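Local structure of uncharacterized protein (Mycobacterium tuberculosis, 4Q6U) at residues Ala120-Pro124 with Glu125-Asn129; Pro155-Thr158 with Gln159-Met163; Leu236-Ala239 with Gly240-Arg243; Leu254-Asp258 with Gln259-Phe263. The protein is of unknown function but, with one GAF-like and two PAS-like sensor domains in a single chain, probably takes part in sensing or signalling. One frame throughout, in Å; residues are numbered along the deposited sequence.

Overall arrangement
Contacts 1 and 2 lie in the PAS-like middle domain, contacts 3 and 4 in the PAS-like C-terminal domain. Contact 1 starts helix 124-129 with a closed ring of polar bonds, whereas contact 2, more buried, starts helix 157-165 with backbone bonds and a weak amide pair, against the second subunit. Contact 3 is a surface turn leading into strand 242-246; contact 4, largely buried, leaves the neighbouring strand 253-256 through aromatic packing. Their centres are about 10 Å apart, and Arg243 NH2 meets Asp258 OD1 at 2.9 Å. Between domains, contacts 2 and 4 are joined by the salt bridge of Glu157 with Lys255 and by Leu161 packing on Leu254.

Contact 1: Ala120-Pro124 with Glu125-Asn129; sequences ATDTP and ESLTN
Ser126 OG donates to Asp122 OD2 at 2.8 Å and at the same time accepts from Thr123 N at 3.0 Å, the second bond being almost perfectly straight (N-H...O 178°). The carboxylate oxygen is approached from its anti side, slightly out of plane. In the reverse direction Thr123 OG1 accepts from Ser126 N at 3.0 Å, so each of Thr123 and Ser126 binds the other's backbone N-H through its side-chain oxygen. This reciprocal pair is a capping box, with Thr123 as the N-cap of helix 124-129. Both hydroxyls sit between their own backbone N and carbonyl carbon (chi1 56° for Thr123, 81° for Ser126), a setting that turns them across the helix start toward each other. Thr123 OG1 is also bonded to Pro110 O, and Asp122 OD1 forms a salt bridge with Arg142.

The first turn continues from Leu127 N to Thr123 O at 2.9 Å. Pro124 O takes two donors from Thr128, N at 2.8 Å and OG1 at 2.9 Å, which arrive from opposite faces of the carbonyl plane. Packing is lighter: Leu127 CG rests 4.0 Å from Asp122 CB, while the bent Glu125 chain folds its OE1 back to 3.6 Å from Thr123 CB. With two bonds on Ser126 OG and a partner for Ser126 N, the exit from strand 119-121 is fixed directly to the helix start.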
# COMPACT_ATOMS: atom_id res chain seq x y z
N ALA B 120 -0.67 20.67 -17.35
CA ALA B 120 0.68 20.74 -16.83
C ALA B 120 1.63 21.44 -17.81
O ALA B 120 1.47 21.35 -19.03
CB ALA B 120 1.21 19.34 -16.53
N THR B 121 2.61 22.13 -17.25
CA THR B 121 3.67 22.73 -18.03
C THR B 121 4.98 22.20 -17.44
O THR B 121 5.26 22.42 -16.26
CB THR B 121 3.61 24.26 -17.96
OG1 THR B 121 2.26 24.68 -18.18
CG2 THR B 121 4.55 24.91 -19.00
N ASP B 122 5.74 21.46 -18.24
CA ASP B 122 7.04 20.96 -17.77
C ASP B 122 8.16 21.74 -18.39
O ASP B 122 7.92 22.74 -19.08
CB ASP B 122 7.21 19.48 -18.09
CG ASP B 122 6.48 18.58 -17.12
OD1 ASP B 122 5.24 18.61 -17.15
OD2 ASP B 122 7.15 17.87 -16.34
N THR B 123 9.39 21.29 -18.15
CA THR B 123 10.60 21.86 -18.75
C THR B 123 11.45 20.72 -19.31
O THR B 123 11.23 19.56 -18.95
CB THR B 123 11.42 22.66 -17.71
OG1 THR B 123 11.73 21.83 -16.59
CG2 THR B 123 10.64 23.88 -17.23
N PRO B 124 12.40 21.02 -20.21
CA PRO B 124 13.38 20.01 -20.62
C PRO B 124 14.05 19.34 -19.42
O PRO B 124 14.24 18.12 -19.40
CB PRO B 124 14.39 20.82 -21.43
CG PRO B 124 13.56 21.91 -22.04
CD PRO B 124 12.51 22.26 -21.02
N GLU B 125 14.38 20.14 -18.42
CA GLU B 125 15.00 19.64 -17.20
C GLU B 125 14.07 18.68 -16.44
O GLU B 125 14.49 17.58 -16.04
CB GLU B 125 15.43 20.81 -16.31
CG GLU B 125 16.61 21.64 -16.86
CD GLU B 125 16.21 22.59 -17.98
OE1 GLU B 125 14.99 22.85 -18.16
OE2 GLU B 125 17.12 23.09 -18.68
N SER B 126 12.82 19.07 -16.24
CA SER B 126 11.91 18.22 -15.46
C SER B 126 11.60 16.92 -16.21
O SER B 126 11.43 15.85 -15.61
CB SER B 126 10.62 18.97 -15.12
OG SER B 126 9.69 18.99 -16.21
N LEU B 127 11.57 17.01 -17.54
CA LEU B 127 11.31 15.86 -18.39
C LEU B 127 12.51 14.91 -18.40
O LEU B 127 12.34 13.69 -18.29
CB LEU B 127 10.98 16.31 -19.81
CG LEU B 127 9.59 16.93 -19.96
CD1 LEU B 127 9.42 17.47 -21.36
CD2 LEU B 127 8.50 15.91 -19.66
N THR B 128 13.70 15.47 -18.52
CA THR B 128 14.92 14.67 -18.50
C THR B 128 15.08 13.94 -17.17
O THR B 128 15.36 12.74 -17.15
CB THR B 128 16.17 15.53 -18.74
OG1 THR B 128 16.14 16.01 -20.09
CG2 THR B 128 17.44 14.72 -18.52
N ASN B 129 14.91 14.68 -16.07
CA ASN B 129 14.97 14.09 -14.73
C ASN B 129 14.02 12.90 -14.60
O ASN B 129 14.37 11.88 -14.02
CB ASN B 129 14.67 15.15 -13.67
CG ASN B 129 15.81 16.17 -13.52
OD1 ASN B 129 16.91 15.95 -14.03
ND2 ASN B 129 15.56 17.26 -12.81

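Contact 2: Pro155-Thr158 with Gln159-Met163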
# COMPACT_ATOMS: atom_id res chain seq x y z
N PRO B 155 4.66 6.21 -3.80
CA PRO B 155 4.29 6.72 -2.48
C PRO B 155 3.58 8.05 -2.53
O PRO B 155 4.03 8.97 -3.21
CB PRO B 155 5.65 6.87 -1.77
CG PRO B 155 6.50 5.85 -2.40
CD PRO B 155 6.05 5.73 -3.83
N ASN B 156 2.49 8.16 -1.77
CA ASN B 156 1.72 9.39 -1.67
C ASN B 156 1.13 9.87 -2.99
O ASN B 156 0.75 11.04 -3.11
CB ASN B 156 2.58 10.50 -1.05
CG ASN B 156 2.83 10.27 0.43
OD1 ASN B 156 3.93 9.87 0.83
ND2 ASN B 156 1.81 10.49 1.24
N GLU B 157 1.00 8.98 -3.96
CA GLU B 157 0.35 9.34 -5.22
C GLU B 157 -1.12 9.71 -4.96
O GLU B 157 -1.71 10.52 -5.69
CB GLU B 157 0.45 8.21 -6.25
CG GLU B 157 -0.05 8.61 -7.66
CD GLU B 157 0.59 7.80 -8.77
OE1 GLU B 157 1.30 6.82 -8.47
OE2 GLU B 157 0.40 8.15 -9.96
N THR B 158 -1.72 9.12 -3.93
CA THR B 158 -3.08 9.47 -3.53
C THR B 158 -3.19 10.97 -3.22
O THR B 158 -4.17 11.62 -3.59
CB THR B 158 -3.52 8.66 -2.28
OG1 THR B 158 -3.47 7.25 -2.57
CG2 THR B 158 -4.94 9.03 -1.86
N GLN B 159 -2.18 11.50 -2.55
CA GLN B 159 -2.16 12.91 -2.19
C GLN B 159 -1.95 13.80 -3.41
O GLN B 159 -2.44 14.92 -3.45
CB GLN B 159 -1.07 13.20 -1.16
CG GLN B 159 -1.57 13.14 0.27
CD GLN B 159 -2.20 11.81 0.59
OE1 GLN B 159 -1.57 10.77 0.44
NE2 GLN B 159 -3.46 11.84 1.01
N VAL B 160 -1.23 13.29 -4.40
CA VAL B 160 -1.06 14.06 -5.64
C VAL B 160 -2.40 14.19 -6.35
O VAL B 160 -2.80 15.27 -6.77
CB VAL B 160 -0.04 13.40 -6.60
CG1 VAL B 160 -0.05 14.11 -7.96
CG2 VAL B 160 1.35 13.41 -5.99
N LEU B 161 -3.10 13.06 -6.48
CA LEU B 161 -4.39 13.06 -7.13
C LEU B 161 -5.39 13.90 -6.34
O LEU B 161 -6.19 14.62 -6.90
CB LEU B 161 -4.90 11.63 -7.30
CG LEU B 161 -4.00 10.71 -8.13
CD1 LEU B 161 -4.39 9.21 -7.94
CD2 LEU B 161 -4.06 11.08 -9.61
N ALA B 162 -5.32 13.79 -5.01
CA ALA B 162 -6.19 14.57 -4.14
C ALA B 162 -5.93 16.05 -4.35
O ALA B 162 -6.87 16.83 -4.49
CB ALA B 162 -5.96 14.20 -2.67
N MSE B 163 -4.66 16.42 -4.36
CA MSE B 163 -4.22 17.79 -4.64
C MSE B 163 -4.90 18.31 -5.91
O MSE B 163 -5.34 19.45 -5.96
CB MSE B 163 -2.68 17.84 -4.76
CG MSE B 163 -2.05 19.22 -5.02
SE MSE B 163 -0.06 19.28 -5.03
CE MSE B 163 0.29 18.95 -3.12
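Leu161 N bonds to Glu157 O at 3.0 Å and Ala162 N to Thr158 O at 2.8 Å, the i to i+4 spacing of an alpha-helix, while at its start Asn156 O receives Val160 N at 3.3 Å in the carbonyl plane and, more weakly and at a poorer angle, Gln159 N.

Asn156 occupies the N-cap position of helix 157-165, yet its side chain makes no capping bond. Instead its amide reaches across the first turn to that of Gln159: ND2 points to OE1 at 3.5 Å, a weak bond, with the two amide planes turned 75° against each other. The Gln159 chain bends at chi2 (57°), which brings OE1 back over the start of the helix and to 4.0 Å from Thr158 CB. Its NE2 has a partner elsewhere, Glu322. Val160 and Leu161 lay their hydrocarbon against the Glu157 carbonyl, one turn back, Val160 CB at 3.5 Å and Leu161 CG at 3.4 Å from Glu157 O. Glu157 starts away from the rest of the turn, with CG anti to the backbone N (chi1 -172°), and its carboxylate is held at both oxygens, OE1 by Asn154 N and OE2 by a salt bridge to Lys255 of the C-terminal domain.

Leu228 of the second subunit packs on Glu157, Thr158 and Leu161, and Asp226 of that subunit accepts from Asn156 N. The helix start is therefore secured mainly by backbone bonds, while its acidic side chain ties the two PAS-like domains together and would probably have its negative charge stabilised by the lysine.

Contact 3: Leu236-Ala239 with Gly240-Arg243; sequences LAQA and GVHR
Arg243 sets out with CG beside its backbone N and bends at chi3 (-62°), a course that carries its guanidinium back against Leu236 and Ala237, while Val241 has CG1 anti to its backbone N (chi1 -178°), which leaves CG2 on the side of Gln238. Gln238 to Val241 form a type II beta turn, in the loop between helix 228-235 and strand 242-246 of the PAS-like C-terminal domain.

The turn is closed by Val241 N bonding to Gln238 O at 2.9 Å, with the donor 36° out of the carbonyl plane. Gly240, at positive phi, occupies a backbone region where a side chain would jam against Ala239 O. The side chains at the two ends of the turn meet through their hydrocarbon, Gln238 CG lying 3.8 Å from Val241 CG2.

Over one face of the guanidinium lie Ala237 CA, 3.5 Å from Arg243 NH2, and Leu236 C. Separately, Leu236 CB approaches Arg243 NH1 to 3.5 Å. The charge is answered outside the turn, where NH2 forms a salt bridge with Asp258 and NH1 bonds to Leu233 O, two anchors that should hold the flat group in its rotation. Leu329 of the second subunit packs on Leu236. The two arms, which run back alongside one another, are bridged by a water that accepts from Gln238 N at 2.9 Å and lies 2.8 Å from Val241 O, to which it can donate.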
# COMPACT_ATOMS: atom_id res chain seq x y z
N LEU B 236 -7.46 -7.21 -12.85
CA LEU B 236 -8.75 -6.76 -13.40
C LEU B 236 -8.62 -6.14 -14.79
O LEU B 236 -9.62 -5.77 -15.43
CB LEU B 236 -9.41 -5.76 -12.45
CG LEU B 236 -10.06 -6.35 -11.20
CD1 LEU B 236 -10.38 -5.24 -10.20
CD2 LEU B 236 -11.34 -7.11 -11.59
N ALA B 237 -7.38 -6.01 -15.28
CA ALA B 237 -7.16 -5.44 -16.61
C ALA B 237 -7.87 -6.31 -17.65
O ALA B 237 -8.09 -7.50 -17.44
CB ALA B 237 -5.68 -5.33 -16.92
N GLN B 238 -8.24 -5.70 -18.77
CA GLN B 238 -9.01 -6.40 -19.79
C GLN B 238 -8.62 -5.87 -21.16
O GLN B 238 -8.53 -4.66 -21.35
CB GLN B 238 -10.51 -6.22 -19.55
CG GLN B 238 -11.40 -6.79 -20.63
CD GLN B 238 -11.79 -8.22 -20.35
OE1 GLN B 238 -11.94 -8.60 -19.19
NE2 GLN B 238 -11.94 -9.02 -21.40
N ALA B 239 -8.38 -6.78 -22.10
CA ALA B 239 -7.96 -6.38 -23.44
C ALA B 239 -9.03 -5.50 -24.07
O ALA B 239 -10.22 -5.80 -23.98
CB ALA B 239 -7.69 -7.61 -24.30
N GLY B 240 -8.59 -4.41 -24.69
CA GLY B 240 -9.50 -3.48 -25.32
C GLY B 240 -10.05 -2.44 -24.36
O GLY B 240 -10.70 -1.48 -24.77
N VAL B 241 -9.81 -2.64 -23.06
CA VAL B 241 -10.30 -1.71 -22.06
C VAL B 241 -9.15 -0.94 -21.43
O VAL B 241 -8.16 -1.52 -21.00
CB VAL B 241 -11.09 -2.41 -20.96
CG1 VAL B 241 -11.63 -1.39 -19.96
CG2 VAL B 241 -12.23 -3.25 -21.56
N HIS B 242 -9.30 0.38 -21.37
CA HIS B 242 -8.25 1.23 -20.81
C HIS B 242 -8.77 2.04 -19.63
O HIS B 242 -9.63 2.91 -19.80
CB HIS B 242 -7.69 2.14 -21.90
CG HIS B 242 -7.08 1.39 -23.05
ND1 HIS B 242 -5.72 1.29 -23.23
CD2 HIS B 242 -7.65 0.72 -24.07
CE1 HIS B 242 -5.47 0.59 -24.32
NE2 HIS B 242 -6.62 0.22 -24.85
N ARG B 243 -8.26 1.74 -18.44
CA ARG B 243 -8.70 2.41 -17.22
C ARG B 243 -7.89 3.65 -16.88
O ARG B 243 -6.69 3.71 -17.14
CB ARG B 243 -8.64 1.43 -16.05
CG ARG B 243 -9.65 0.27 -16.19
CD ARG B 243 -9.37 -0.80 -15.10
NE ARG B 243 -8.04 -1.37 -15.24
CZ ARG B 243 -7.50 -2.21 -14.37
NH1 ARG B 243 -8.18 -2.59 -13.30
NH2 ARG B 243 -6.27 -2.68 -14.58
O HOH W 1 -8.22 -2.84 -18.55

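Contact 4: Leu254-Asp258 with Gln259-Phe263; sequences LKWLD and QPCSF
A CH-pi contact in the loop that leaves strand 253-256 brings Trp256 and Pro260 together. Pro260 CA stands over the indole face, 3.7 Å from the centroid of the six-membered ring of Trp256 and only 15° off its normal. The proline ring continues across the five-membered part, with CB 3.8 Å from Trp256 NE1. Beyond it the backbone stays over the same face, Cys261 N lying 3.7 Å from Trp256 CH2. Cys261 adds a sulfur-aromatic contact of oblique geometry, its SG 4.0 Å from CH2 of the tryptophan.

Trp256 CG lies beside the backbone N (chi1 -70°), and from there the ring is directed to the chain that follows it. The strand is an outermost one in the antiparallel sheet of the PAS-like C-terminal domain, next to strand 242-246; just before the tryptophan, Leu254 and Lys255 both face Leu245 in a classic beta bulge. Trp266 meets the indole edge-to-face and also touches Pro260.

Asp258 turns its carboxylate from the loop, and Arg151 forms a salt bridge with OD1. By contrast, its backbone O is buried without a polar partner, 3.8 Å from Pro260 N, which has no hydrogen to offer.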
# COMPACT_ATOMS: atom_id res chain seq x y z
N LEU B 254 -6.37 12.36 -15.15
CA LEU B 254 -5.37 12.41 -14.08
C LEU B 254 -4.27 11.36 -14.23
O LEU B 254 -3.08 11.68 -14.11
CB LEU B 254 -6.03 12.22 -12.72
CG LEU B 254 -7.19 13.15 -12.36
CD1 LEU B 254 -7.81 12.69 -11.05
CD2 LEU B 254 -6.74 14.61 -12.27
N LYS B 255 -4.66 10.12 -14.48
CA LYS B 255 -3.71 9.02 -14.50
C LYS B 255 -4.20 7.83 -15.31
O LYS B 255 -5.37 7.47 -15.22
CB LYS B 255 -3.40 8.54 -13.08
CG LYS B 255 -2.33 7.46 -13.04
CD LYS B 255 -2.08 6.96 -11.65
CE LYS B 255 -1.04 5.86 -11.67
NZ LYS B 255 0.37 6.36 -11.71
N TRP B 256 -3.31 7.23 -16.09
CA TRP B 256 -3.62 5.96 -16.76
C TRP B 256 -3.27 4.80 -15.83
O TRP B 256 -2.19 4.78 -15.25
CB TRP B 256 -2.84 5.81 -18.06
CG TRP B 256 -3.31 6.74 -19.14
CD1 TRP B 256 -2.68 7.86 -19.59
CD2 TRP B 256 -4.53 6.63 -19.88
NE1 TRP B 256 -3.43 8.46 -20.59
CE2 TRP B 256 -4.58 7.72 -20.77
CE3 TRP B 256 -5.59 5.72 -19.87
CZ2 TRP B 256 -5.63 7.92 -21.66
CZ3 TRP B 256 -6.65 5.92 -20.75
CH2 TRP B 256 -6.66 7.01 -21.63
N LEU B 257 -4.19 3.84 -15.70
CA LEU B 257 -3.98 2.68 -14.83
C LEU B 257 -3.54 1.48 -15.67
O LEU B 257 -2.90 0.56 -15.18
CB LEU B 257 -5.25 2.36 -14.05
CG LEU B 257 -5.67 3.43 -13.05
CD1 LEU B 257 -6.95 3.02 -12.35
CD2 LEU B 257 -4.57 3.70 -12.03
N ASP B 258 -3.91 1.51 -16.94
CA ASP B 258 -3.37 0.61 -17.94
C ASP B 258 -2.58 1.47 -18.91
O ASP B 258 -2.26 2.61 -18.58
CB ASP B 258 -4.48 -0.15 -18.65
CG ASP B 258 -5.38 -0.87 -17.67
OD1 ASP B 258 -4.84 -1.59 -16.81
OD2 ASP B 258 -6.62 -0.71 -17.75
N GLN B 259 -2.27 0.96 -20.09
CA GLN B 259 -1.62 1.79 -21.09
C GLN B 259 -2.64 2.76 -21.70
O GLN B 259 -3.83 2.47 -21.74
CB GLN B 259 -0.97 0.94 -22.18
CG GLN B 259 0.25 0.16 -21.70
CD GLN B 259 1.17 0.98 -20.80
OE1 GLN B 259 1.69 2.02 -21.21
NE2 GLN B 259 1.37 0.52 -19.56
N PRO B 260 -2.17 3.93 -22.17
CA PRO B 260 -3.11 4.89 -22.76
C PRO B 260 -3.87 4.32 -23.94
O PRO B 260 -3.35 3.46 -24.65
CB PRO B 260 -2.21 6.04 -23.20
CG PRO B 260 -0.98 5.91 -22.37
CD PRO B 260 -0.80 4.44 -22.12
N CYS B 261 -5.10 4.76 -24.13
CA CYS B 261 -5.87 4.30 -25.27
C CYS B 261 -5.65 5.25 -26.43
O CYS B 261 -5.50 6.46 -26.26
CB CYS B 261 -7.37 4.19 -24.94
SG CYS B 261 -8.28 5.73 -25.06
N SER B 262 -5.59 4.67 -27.62
CA SER B 262 -5.42 5.45 -28.83
C SER B 262 -6.77 5.68 -29.52
O SER B 262 -6.80 6.19 -30.64
CB SER B 262 -4.44 4.76 -29.78
OG SER B 262 -4.77 3.40 -29.95
N PHE B 263 -7.86 5.32 -28.86
CA PHE B 263 -9.21 5.49 -29.43
C PHE B 263 -9.49 6.95 -29.70
O PHE B 263 -10.15 7.28 -30.68
CB PHE B 263 -10.32 4.97 -28.51
CG PHE B 263 -10.08 3.62 -27.93
CD1 PHE B 263 -9.37 2.66 -28.63
CD2 PHE B 263 -10.56 3.32 -26.67
CE1 PHE B 263 -9.14 1.41 -28.07
CE2 PHE B 263 -10.33 2.09 -26.10
CZ PHE B 263 -9.62 1.13 -26.80